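PDB 2C0R: phosphoserine aminotransferase from Bacillus circulans, which catalyses the reversible, pyridoxal-phosphate-dependent transfer of an amino group between glutamate and 3-phosphohydroxypyruvate, the second step of serine biosynthesis from 3-phosphoglycerate. Local coordinates for residues A[58-68]-A[179-189]; A[264-275]-A[338-348]. The protein carries 1 engineered substitution. One frame throughout, in Å; residues are numbered along the deposited sequence.

Contact 1. Residues A[58-68]-A[179-189]; sequences LLALLGNPTGY and LSRPFDLNQFG
The aromatic ring of Y68 has L185 across one face and polar atoms at its rim. Methyl CD2 of L185 sits 3.7 Å from the centroid of the Y68 ring, 21° off the normal, a CH-pi contact displaced toward the CG end. At the edge, near the ring plane, lie the side-chain oxygen of N186 and the carbonyl of F188. The Y68 hydroxyl donates to that carbonyl, OH to F188 O 2.7 Å, almost in line with the C=O bond (162°), while one water links the same hydroxyl to N186 O. A phenylalanine in place of Y68 could keep the methyl over its face but would probably leave the F188 carbonyl without this donor. With chi1 at -177°, the L185 side chain extends so that the one methyl serves both the Y68 face and the P65 ring, L185 CD2 being 3.6 Å from P65 CG; a proline suits this site, offering a compact apolar surface as the chain turns.

The F183 ring is approached obliquely by L62, whose CD2 comes 3.5 Å from F183 CE2. Next to it the branched ends of L58, L61 and L62 gather round L179, and L58 CD1 presses tightly on L179 CD1 at 3.3 Å. A water joins the backbones, donating to L62 O and F183 O and accepting from L185 N.

Helix 45-61 ends here in a Schellman motif, with G63 as C-prime at positive phi; in loop 179-189, D184 OD1 accepts from N186 N, an Asx turn. The arrangement is a helix C-terminus packed on the loop entering strand 190-194 of the aminotransferase's large mixed sheet.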
loop_
_atom_site.group_PDB
_atom_site.type_symbol
_atom_site.label_atom_id
_atom_site.label_comp_id
_atom_site.label_asym_id
_atom_site.label_seq_id
_atom_site.Cartn_x
_atom_site.Cartn_y
_atom_site.Cartn_z
ATOM N N LEU A 58 -18.246 -2.482 6.719
ATOM C CA LEU A 58 -18.165 -3.609 5.769
ATOM C C LEU A 58 -18.911 -4.805 6.331
ATOM O O LEU A 58 -19.707 -5.404 5.618
ATOM C CB LEU A 58 -16.701 -3.923 5.525
ATOM C CG LEU A 58 -16.253 -4.994 4.554
ATOM C CD1 LEU A 58 -17.108 -5.295 3.371
ATOM C CD2 LEU A 58 -14.838 -4.562 4.071
ATOM N N LEU A 59 -18.698 -5.180 7.582
ATOM C CA LEU A 59 -19.449 -6.286 8.166
ATOM C C LEU A 59 -20.951 -6.006 8.131
ATOM O O LEU A 59 -21.725 -6.937 7.836
ATOM C CB LEU A 59 -18.984 -6.608 9.590
ATOM C CG LEU A 59 -17.587 -7.235 9.624
ATOM C CD1 LEU A 59 -17.135 -7.328 11.074
ATOM C CD2 LEU A 59 -17.556 -8.618 9.023
ATOM N N ALA A 60 -21.347 -4.781 8.411
ATOM C CA ALA A 60 -22.775 -4.480 8.377
ATOM C C ALA A 60 -23.321 -4.658 6.942
ATOM O O ALA A 60 -24.450 -5.169 6.791
ATOM C CB ALA A 60 -23.060 -3.099 8.929
ATOM N N LEU A 61 -22.591 -4.244 5.932
ATOM C CA LEU A 61 -23.124 -4.435 4.573
ATOM C C LEU A 61 -23.388 -5.901 4.305
ATOM O O LEU A 61 -24.271 -6.228 3.507
ATOM C CB LEU A 61 -22.127 -3.848 3.554
ATOM C CG LEU A 61 -22.202 -2.307 3.425
ATOM C CD1 LEU A 61 -20.981 -1.804 2.653
ATOM C CD2 LEU A 61 -23.487 -1.833 2.741
ATOM N N LEU A 62 -22.612 -6.782 4.940
ATOM C CA LEU A 62 -22.763 -8.214 4.735
ATOM C C LEU A 62 -23.739 -8.864 5.685
ATOM O O LEU A 62 -23.851 -10.114 5.752
ATOM C CB LEU A 62 -21.374 -8.880 4.844
ATOM C CG LEU A 62 -20.410 -8.587 3.680
ATOM C CD1 LEU A 62 -19.016 -9.001 4.168
ATOM C CD2 LEU A 62 -20.789 -9.302 2.401
ATOM N N GLY A 63 -24.462 -8.042 6.416
ATOM C CA GLY A 63 -25.488 -8.567 7.318
ATOM C C GLY A 63 -24.991 -8.869 8.716
ATOM O O GLY A 63 -25.612 -9.654 9.461
ATOM N N ASN A 64 -23.858 -8.263 9.131
ATOM C CA ASN A 64 -23.215 -8.516 10.420
ATOM C C ASN A 64 -22.982 -9.979 10.721
ATOM O O ASN A 64 -23.369 -10.454 11.777
ATOM C CB ASN A 64 -24.018 -7.828 11.542
ATOM C CG ASN A 64 -23.765 -6.314 11.508
ATOM O OD1 ASN A 64 -24.629 -5.483 11.799
ATOM N ND2 ASN A 64 -22.554 -5.958 11.123
ATOM N N PRO A 65 -22.277 -10.694 9.846
ATOM C CA PRO A 65 -21.853 -12.048 10.255
ATOM C C PRO A 65 -20.896 -11.869 11.422
ATOM O O PRO A 65 -20.252 -10.839 11.592
ATOM C CB PRO A 65 -21.112 -12.557 9.030
ATOM C CG PRO A 65 -20.646 -11.316 8.348
ATOM C CD PRO A 65 -21.725 -10.284 8.561
ATOM N N THR A 66 -20.817 -12.911 12.246
ATOM C CA THR A 66 -19.956 -12.854 13.410
ATOM C C THR A 66 -18.807 -13.853 13.282
ATOM O O THR A 66 -18.929 -14.796 12.484
ATOM C CB THR A 66 -20.728 -13.166 14.691
ATOM O OG1 THR A 66 -21.262 -14.492 14.522
ATOM C CG2 THR A 66 -21.896 -12.223 14.940
ATOM N N GLY A 67 -17.739 -13.671 14.043
ATOM C CA GLY A 67 -16.606 -14.528 13.983
ATOM C C GLY A 67 -15.647 -14.220 12.853
ATOM O O GLY A 67 -14.732 -15.054 12.616
ATOM N N TYR A 68 -15.823 -13.115 12.149
ATOM C CA TYR A 68 -14.933 -12.708 11.088
ATOM C C TYR A 68 -14.240 -11.394 11.389
ATOM O O TYR A 68 -14.839 -10.477 11.945
ATOM C CB TYR A 68 -15.698 -12.484 9.749
ATOM C CG TYR A 68 -16.135 -13.821 9.199
ATOM C CD1 TYR A 68 -17.291 -14.454 9.647
ATOM C CD2 TYR A 68 -15.387 -14.442 8.209
ATOM C CE1 TYR A 68 -17.659 -15.682 9.106
ATOM C CE2 TYR A 68 -15.749 -15.672 7.669
ATOM C CZ TYR A 68 -16.896 -16.285 8.131
ATOM O OH TYR A 68 -17.283 -17.511 7.623
ATOM N N LEU A 179 -18.561 -6.847 -2.680
ATOM C CA LEU A 179 -19.606 -5.858 -2.375
ATOM C C LEU A 179 -20.298 -5.316 -3.630
ATOM O O LEU A 179 -20.786 -4.198 -3.633
ATOM C CB LEU A 179 -19.067 -4.704 -1.505
ATOM C CG LEU A 179 -18.272 -5.105 -0.282
ATOM C CD1 LEU A 179 -17.971 -3.836 0.549
ATOM C CD2 LEU A 179 -18.979 -6.140 0.596
ATOM N N SER A 180 -20.408 -6.195 -4.636
ATOM C CA SER A 180 -21.282 -5.918 -5.779
ATOM C C SER A 180 -22.612 -6.643 -5.626
ATOM O O SER A 180 -23.551 -6.372 -6.393
ATOM C CB SER A 180 -20.650 -6.373 -7.086
ATOM O OG SER A 180 -20.478 -7.763 -7.138
ATOM N N ARG A 181 -22.687 -7.542 -4.655
ATOM C CA ARG A 181 -23.836 -8.427 -4.575
ATOM C C ARG A 181 -23.864 -9.051 -3.189
ATOM O O ARG A 181 -22.795 -9.243 -2.619
ATOM C CB ARG A 181 -23.794 -9.537 -5.648
ATOM C CG ARG A 181 -22.497 -10.308 -5.750
ATOM C CD ARG A 181 -22.589 -11.753 -6.229
ATOM N NE ARG A 181 -21.206 -12.240 -6.415
ATOM C CZ ARG A 181 -20.922 -13.239 -7.253
ATOM N NH1 ARG A 181 -19.668 -13.672 -7.430
ATOM N NH2 ARG A 181 -21.937 -13.819 -7.919
ATOM N N PRO A 182 -25.023 -9.372 -2.669
ATOM C CA PRO A 182 -25.067 -10.118 -1.408
ATOM C C PRO A 182 -24.416 -11.475 -1.627
ATOM O O PRO A 182 -24.462 -12.114 -2.670
ATOM C CB PRO A 182 -26.557 -10.317 -1.143
ATOM C CG PRO A 182 -27.239 -9.282 -1.983
ATOM C CD PRO A 182 -26.368 -9.086 -3.208
ATOM N N PHE A 183 -23.769 -11.928 -0.555
ATOM C CA PHE A 183 -23.329 -13.290 -0.426
ATOM C C PHE A 183 -23.258 -13.593 1.074
ATOM O O PHE A 183 -23.184 -12.675 1.898
ATOM C CB PHE A 183 -22.006 -13.553 -1.135
ATOM C CG PHE A 183 -20.772 -12.930 -0.529
ATOM C CD1 PHE A 183 -19.921 -13.613 0.336
ATOM C CD2 PHE A 183 -20.466 -11.630 -0.847
ATOM C CE1 PHE A 183 -18.797 -13.014 0.897
ATOM C CE2 PHE A 183 -19.335 -11.011 -0.337
ATOM C CZ PHE A 183 -18.500 -11.719 0.501
ATOM N N ASP A 184 -23.295 -14.901 1.310
ATOM C CA ASP A 184 -23.209 -15.372 2.701
ATOM C C ASP A 184 -21.742 -15.575 3.055
ATOM O O ASP A 184 -21.134 -16.559 2.618
ATOM C CB ASP A 184 -23.992 -16.670 2.865
ATOM C CG ASP A 184 -23.943 -17.309 4.239
ATOM O OD1 ASP A 184 -23.492 -16.606 5.192
ATOM O OD2 ASP A 184 -24.369 -18.486 4.342
ATOM N N LEU A 185 -21.200 -14.654 3.850
ATOM C CA LEU A 185 -19.811 -14.761 4.230
ATOM C C LEU A 185 -19.502 -16.081 4.924
ATOM O O LEU A 185 -18.381 -16.580 4.862
ATOM C CB LEU A 185 -19.403 -13.601 5.142
ATOM C CG LEU A 185 -17.948 -13.550 5.549
ATOM C CD1 LEU A 185 -17.042 -13.421 4.343
ATOM C CD2 LEU A 185 -17.706 -12.324 6.448
ATOM N N ASN A 186 -20.502 -16.633 5.596
ATOM C CA ASN A 186 -20.255 -17.867 6.346
ATOM C C ASN A 186 -19.901 -19.059 5.474
ATOM O O ASN A 186 -19.406 -20.084 5.985
ATOM C CB ASN A 186 -21.516 -18.207 7.142
ATOM C CG ASN A 186 -21.836 -17.122 8.135
ATOM O OD1 ASN A 186 -21.074 -16.905 9.060
ATOM N ND2 ASN A 186 -22.972 -16.442 7.950
ATOM N N GLN A 187 -20.093 -18.998 4.165
ATOM C CA GLN A 187 -19.581 -20.071 3.337
ATOM C C GLN A 187 -18.040 -20.086 3.277
ATOM O O GLN A 187 -17.477 -21.113 2.899
ATOM C CB GLN A 187 -20.068 -19.939 1.884
ATOM C CG GLN A 187 -21.515 -20.297 1.696
ATOM C CD GLN A 187 -21.876 -20.424 0.241
ATOM O OE1 GLN A 187 -21.970 -19.408 -0.457
ATOM N NE2 GLN A 187 -22.072 -21.665 -0.224
ATOM N N PHE A 188 -17.439 -18.964 3.612
ATOM C CA PHE A 188 -16.006 -18.789 3.375
ATOM C C PHE A 188 -15.185 -18.804 4.618
ATOM O O PHE A 188 -15.620 -18.279 5.656
ATOM C CB PHE A 188 -15.749 -17.422 2.707
ATOM C CG PHE A 188 -16.238 -17.390 1.258
ATOM C CD1 PHE A 188 -17.533 -17.003 0.982
ATOM C CD2 PHE A 188 -15.390 -17.778 0.230
ATOM C CE1 PHE A 188 -17.995 -17.015 -0.334
ATOM C CE2 PHE A 188 -15.821 -17.759 -1.083
ATOM C CZ PHE A 188 -17.129 -17.368 -1.359
ATOM N N GLY A 189 -13.969 -19.317 4.512
ATOM C CA GLY A 189 -13.068 -19.072 5.651
ATOM C C GLY A 189 -12.333 -17.755 5.432
ATOM O O GLY A 189 -11.871 -17.093 6.363
HETATM O O HOH W 1 -22.806 -12.486 4.778
HETATM O O HOH W 2 -21.827 -15.402 11.177
HETATM O O HOH W 3 -18.047 -20.484 8.301
HETATM O O HOH W 4 -19.354 -18.713 10.022
#

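Contact 2. Residues A[264-275]-A[338-348]; sequences VQQANRKKASLI and IYNAVPYESCE
K271 reaches from helix 260-280 into the turn that precedes helix 344-361. K271 CB lies 3.8 Å from C347 SG; CG, still against that sulfur, meets the edge of the Y344 ring in its plane. Bends at chi2 and chi3 then swing the chain round, carrying CD and CE past V342 O. At the tip, K271 NZ donates to V342 O at 2.8 Å, in the carbonyl plane and on a lone pair, and to Y339 O and I338 O from above their planes. N268 OD1, one helical turn back, accepts from NZ as well. A lysine suits this place because the first half of its stem packs on C347 and Y344, and the rest passes among carbonyl oxygens to bring the ammonium to its acceptors. At Y339 O, NZ and V342 N arrive from opposite faces.

The other end of the N268 amide also crosses the contact: N268 ND2 donates to N340 OD1 at 2.9 Å, fairly straight (159°), with the two amide planes 21° apart. Asparagine can thus accept from the lysine and donate to N340 at once.

Farther along, extended K270 lies over the Y344 ring, K270 CE 3.6 Å from its centroid and almost on the normal, with NZ completing a cation-pi pair. L274 crosses that ring near its hydroxyl, L274 CD1 being 3.6 Å from Y344 OH, and I275 CD1 meets I338 CG2 tip to tip.

The short segments of the two helices run nearly parallel, 9.4 Å apart and 5° askew, and in this class-V aminotransferase fold their junction includes the turn leading into the second helix, where K271 gathers the carbonyls of I338, Y339 and V342.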
loop_
_atom_site.group_PDB
_atom_site.type_symbol
_atom_site.label_atom_id
_atom_site.label_comp_id
_atom_site.label_asym_id
_atom_site.label_seq_id
_atom_site.Cartn_x
_atom_site.Cartn_y
_atom_site.Cartn_z
ATOM N N VAL A 264 -26.851 -2.082 -4.987
ATOM C CA VAL A 264 -25.833 -2.016 -6.010
ATOM C C VAL A 264 -25.988 -3.187 -6.967
ATOM O O VAL A 264 -25.791 -3.053 -8.181
ATOM C CB VAL A 264 -24.380 -1.925 -5.486
ATOM C CG1 VAL A 264 -24.208 -0.561 -4.794
ATOM C CG2 VAL A 264 -24.021 -3.068 -4.566
ATOM N N GLN A 265 -26.441 -4.325 -6.461
ATOM C CA GLN A 265 -26.671 -5.473 -7.332
ATOM C C GLN A 265 -27.708 -5.142 -8.382
ATOM O O GLN A 265 -27.532 -5.470 -9.570
ATOM C CB GLN A 265 -27.107 -6.686 -6.476
ATOM C CG GLN A 265 -27.250 -7.921 -7.378
ATOM C CD GLN A 265 -27.736 -9.132 -6.618
ATOM O OE1 GLN A 265 -28.629 -9.085 -5.763
ATOM N NE2 GLN A 265 -27.091 -10.242 -6.975
ATOM N N GLN A 266 -28.800 -4.527 -7.929
ATOM C CA GLN A 266 -29.866 -4.205 -8.888
ATOM C C GLN A 266 -29.376 -3.230 -9.916
ATOM O O GLN A 266 -29.675 -3.371 -11.116
ATOM C CB GLN A 266 -31.035 -3.654 -8.074
ATOM C CG GLN A 266 -32.163 -3.100 -8.934
ATOM C CD GLN A 266 -33.306 -2.610 -8.082
ATOM O OE1 GLN A 266 -34.398 -3.158 -8.137
ATOM N NE2 GLN A 266 -33.143 -1.576 -7.282
ATOM N N ALA A 267 -28.625 -2.217 -9.433
ATOM C CA ALA A 267 -28.090 -1.218 -10.360
ATOM C C ALA A 267 -27.102 -1.817 -11.355
ATOM O O ALA A 267 -27.097 -1.476 -12.556
ATOM C CB ALA A 267 -27.418 -0.069 -9.620
ATOM N N ASN A 268 -26.252 -2.699 -10.906
ATOM C CA ASN A 268 -25.279 -3.323 -11.786
ATOM C C ASN A 268 -25.953 -4.298 -12.739
ATOM O O ASN A 268 -25.489 -4.378 -13.865
ATOM C CB ASN A 268 -24.249 -4.066 -10.918
ATOM C CG ASN A 268 -23.431 -3.143 -10.045
ATOM O OD1 ASN A 268 -23.356 -1.944 -10.283
ATOM N ND2 ASN A 268 -22.836 -3.715 -9.009
ATOM N N ARG A 269 -26.996 -5.015 -12.287
ATOM C CA ARG A 269 -27.666 -5.918 -13.238
ATOM C C ARG A 269 -28.252 -5.112 -14.376
ATOM O O ARG A 269 -28.238 -5.534 -15.542
ATOM C CB ARG A 269 -28.727 -6.692 -12.470
ATOM C CG ARG A 269 -29.556 -7.655 -13.346
ATOM C CD ARG A 269 -28.910 -8.965 -13.634
ATOM N NE ARG A 269 -27.760 -8.990 -14.528
ATOM C CZ ARG A 269 -27.880 -9.075 -15.853
ATOM N NH1 ARG A 269 -29.073 -9.107 -16.458
ATOM N NH2 ARG A 269 -26.768 -9.116 -16.569
ATOM N N LYS A 270 -28.813 -3.932 -14.014
ATOM C CA LYS A 270 -29.382 -3.080 -15.051
ATOM C C LYS A 270 -28.336 -2.614 -16.049
ATOM O O LYS A 270 -28.542 -2.578 -17.261
ATOM C CB LYS A 270 -30.019 -1.908 -14.331
ATOM C CG LYS A 270 -30.484 -0.747 -15.200
ATOM C CD LYS A 270 -31.066 0.330 -14.299
ATOM C CE LYS A 270 -31.369 1.596 -15.088
ATOM N NZ LYS A 270 -31.769 2.669 -14.124
ATOM N N LYS A 271 -27.177 -2.179 -15.512
ATOM C CA LYS A 271 -26.066 -1.788 -16.371
ATOM C C LYS A 271 -25.620 -2.922 -17.281
ATOM O O LYS A 271 -25.437 -2.747 -18.491
ATOM C CB LYS A 271 -24.841 -1.341 -15.536
ATOM C CG LYS A 271 -25.077 -0.014 -14.830
ATOM C CD LYS A 271 -24.319 0.097 -13.498
ATOM C CE LYS A 271 -22.893 -0.363 -13.565
ATOM N NZ LYS A 271 -22.187 -0.112 -12.276
ATOM N N ALA A 272 -25.394 -4.104 -16.701
ATOM C CA ALA A 272 -24.885 -5.223 -17.470
ATOM C C ALA A 272 -25.902 -5.641 -18.534
ATOM O O ALA A 272 -25.500 -5.977 -19.644
ATOM C CB ALA A 272 -24.592 -6.384 -16.524
ATOM N N SER A 273 -27.180 -5.607 -18.142
ATOM C CA SER A 273 -28.225 -6.091 -19.046
ATOM C C SER A 273 -28.219 -5.211 -20.278
ATOM O O SER A 273 -28.386 -5.722 -21.397
ATOM C CB SER A 273 -29.565 -6.009 -18.318
ATOM O OG SER A 273 -30.661 -6.308 -19.197
ATOM N N LEU A 274 -28.022 -3.900 -20.109
ATOM C CA LEU A 274 -28.049 -3.035 -21.301
ATOM C C LEU A 274 -26.942 -3.371 -22.273
ATOM O O LEU A 274 -27.095 -3.413 -23.499
ATOM C CB LEU A 274 -27.919 -1.597 -20.780
ATOM C CG LEU A 274 -28.183 -0.558 -21.878
ATOM C CD1 LEU A 274 -29.685 -0.413 -22.101
ATOM C CD2 LEU A 274 -27.551 0.752 -21.465
ATOM N N ILE A 275 -25.756 -3.650 -21.719
ATOM C CA ILE A 275 -24.619 -3.882 -22.585
ATOM C C ILE A 275 -24.676 -5.274 -23.180
ATOM O O ILE A 275 -24.395 -5.467 -24.371
ATOM C CB ILE A 275 -23.331 -3.662 -21.794
ATOM C CG1 ILE A 275 -23.201 -2.199 -21.359
ATOM C CG2 ILE A 275 -22.161 -4.117 -22.630
ATOM C CD1 ILE A 275 -22.204 -2.013 -20.201
ATOM N N ILE A 338 -17.598 -2.532 -15.271
ATOM C CA ILE A 338 -18.803 -1.800 -14.894
ATOM C C ILE A 338 -19.086 -1.978 -13.413
ATOM O O ILE A 338 -20.201 -2.192 -12.939
ATOM C CB ILE A 338 -20.004 -2.208 -15.764
ATOM C CG1 ILE A 338 -20.154 -3.734 -15.822
ATOM C CG2 ILE A 338 -19.888 -1.605 -17.161
ATOM C CD1 ILE A 338 -21.477 -4.082 -16.554
ATOM N N TYR A 339 -17.970 -1.855 -12.657
ATOM C CA TYR A 339 -18.009 -1.902 -11.218
ATOM C C TYR A 339 -19.038 -0.963 -10.622
ATOM O O TYR A 339 -19.553 -0.115 -11.338
ATOM C CB TYR A 339 -16.630 -1.474 -10.676
ATOM C CG TYR A 339 -15.535 -2.345 -11.231
ATOM C CD1 TYR A 339 -14.484 -1.809 -11.949
ATOM C CD2 TYR A 339 -15.542 -3.711 -11.019
ATOM C CE1 TYR A 339 -13.474 -2.576 -12.446
ATOM C CE2 TYR A 339 -14.528 -4.524 -11.514
ATOM C CZ TYR A 339 -13.522 -3.950 -12.232
ATOM O OH TYR A 339 -12.498 -4.718 -12.725
ATOM N N ASN A 340 -19.318 -1.142 -9.320
ATOM C CA ASN A 340 -20.412 -0.407 -8.704
ATOM C C ASN A 340 -20.507 1.070 -9.059
ATOM O O ASN A 340 -21.597 1.544 -9.389
ATOM C CB ASN A 340 -20.375 -0.383 -7.171
ATOM C CG ASN A 340 -20.556 -1.731 -6.490
ATOM O OD1 ASN A 340 -20.946 -2.722 -7.096
ATOM N ND2 ASN A 340 -20.228 -1.776 -5.193
ATOM N N ALA A 341 -19.393 1.790 -9.021
ATOM C CA ALA A 341 -19.401 3.226 -9.197
ATOM C C ALA A 341 -19.477 3.639 -10.658
ATOM O O ALA A 341 -19.711 4.837 -10.887
ATOM C CB ALA A 341 -18.150 3.858 -8.582
ATOM N N VAL A 342 -19.385 2.753 -11.623
ATOM C CA VAL A 342 -19.580 3.149 -13.035
ATOM C C VAL A 342 -21.061 3.475 -13.198
ATOM O O VAL A 342 -21.907 2.603 -12.927
ATOM C CB VAL A 342 -19.125 2.011 -13.965
ATOM C CG1 VAL A 342 -19.446 2.419 -15.399
ATOM C CG2 VAL A 342 -17.636 1.723 -13.785
ATOM N N PRO A 343 -21.432 4.685 -13.577
ATOM C CA PRO A 343 -22.828 5.078 -13.634
ATOM C C PRO A 343 -23.551 4.448 -14.825
ATOM O O PRO A 343 -22.986 4.122 -15.855
ATOM C CB PRO A 343 -22.764 6.600 -13.826
ATOM C CG PRO A 343 -21.394 6.985 -13.340
ATOM C CD PRO A 343 -20.547 5.846 -13.854
ATOM N N TYR A 344 -24.852 4.277 -14.694
ATOM C CA TYR A 344 -25.634 3.762 -15.820
ATOM C C TYR A 344 -25.467 4.660 -17.017
ATOM O O TYR A 344 -25.404 4.175 -18.154
ATOM C CB TYR A 344 -27.083 3.692 -15.376
ATOM C CG TYR A 344 -28.017 3.164 -16.440
ATOM C CD1 TYR A 344 -27.910 1.846 -16.847
ATOM C CD2 TYR A 344 -29.005 3.995 -16.994
ATOM C CE1 TYR A 344 -28.746 1.318 -17.815
ATOM C CE2 TYR A 344 -29.835 3.450 -17.969
ATOM C CZ TYR A 344 -29.707 2.136 -18.366
ATOM O OH TYR A 344 -30.563 1.630 -19.331
ATOM N N GLU A 345 -25.343 5.969 -16.804
ATOM C CA GLU A 345 -25.169 6.854 -17.966
ATOM C C GLU A 345 -23.905 6.518 -18.760
ATOM O O GLU A 345 -23.912 6.699 -20.003
ATOM C CB GLU A 345 -25.185 8.308 -17.457
ATOM C CG GLU A 345 -26.572 8.669 -16.950
ATOM C CD GLU A 345 -26.923 8.160 -15.552
ATOM O OE1 GLU A 345 -26.017 7.627 -14.846
ATOM O OE2 GLU A 345 -28.113 8.246 -15.141
ATOM N N SER A 346 -22.830 6.038 -18.125
ATOM C CA SER A 346 -21.679 5.616 -18.923
ATOM C C SER A 346 -22.032 4.434 -19.823
ATOM O O SER A 346 -21.596 4.304 -20.979
ATOM C CB SER A 346 -20.512 5.197 -18.026
ATOM O OG SER A 346 -19.914 6.354 -17.440
ATOM N N CYS A 347 -22.854 3.539 -19.254
ATOM C CA CYS A 347 -23.258 2.343 -19.997
ATOM C C CYS A 347 -24.195 2.715 -21.145
ATOM O O CYS A 347 -24.122 2.177 -22.228
ATOM C CB CYS A 347 -23.942 1.394 -19.016
ATOM S SG CYS A 347 -22.730 0.819 -17.783
ATOM N N GLU A 348 -25.116 3.642 -20.926
ATOM C CA GLU A 348 -25.972 4.115 -22.042
ATOM C C GLU A 348 -25.143 4.736 -23.139
ATOM O O GLU A 348 -25.362 4.505 -24.334
ATOM C CB GLU A 348 -26.938 5.173 -21.512
ATOM C CG GLU A 348 -28.029 4.641 -20.618
ATOM C CD GLU A 348 -28.924 5.784 -20.144
ATOM O OE1 GLU A 348 -28.381 6.673 -19.456
ATOM O OE2 GLU A 348 -30.135 5.780 -20.440
HETATM O O HOH W 5 -23.976 0.281 -8.491
#

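In the fold
Contact 1 and contact 2 have centres 23 Å apart yet meet at one border, where N340 ND2 lies 2.9 Å from L179 O, a probable hydrogen bond, and P182 packs on Q265. N340 thus joins helix 260-280, through N268, to the loop 179-189. Contact 2 adjoins the cofactor pocket through Y339, which points away from helix 260-280: its side chain is about 6 Å from the bound pyridoxal phosphate and about 3 Å from those of T153 and K197, the cofactor-attachment lysine, not attached in this structure, and its hydroxyl bonds to A10 O. Contact 1 stands farther off, the F188 side chain about 12 Å from the cofactor and about 9 Å from that of D173, so this packing does not touch the cofactor.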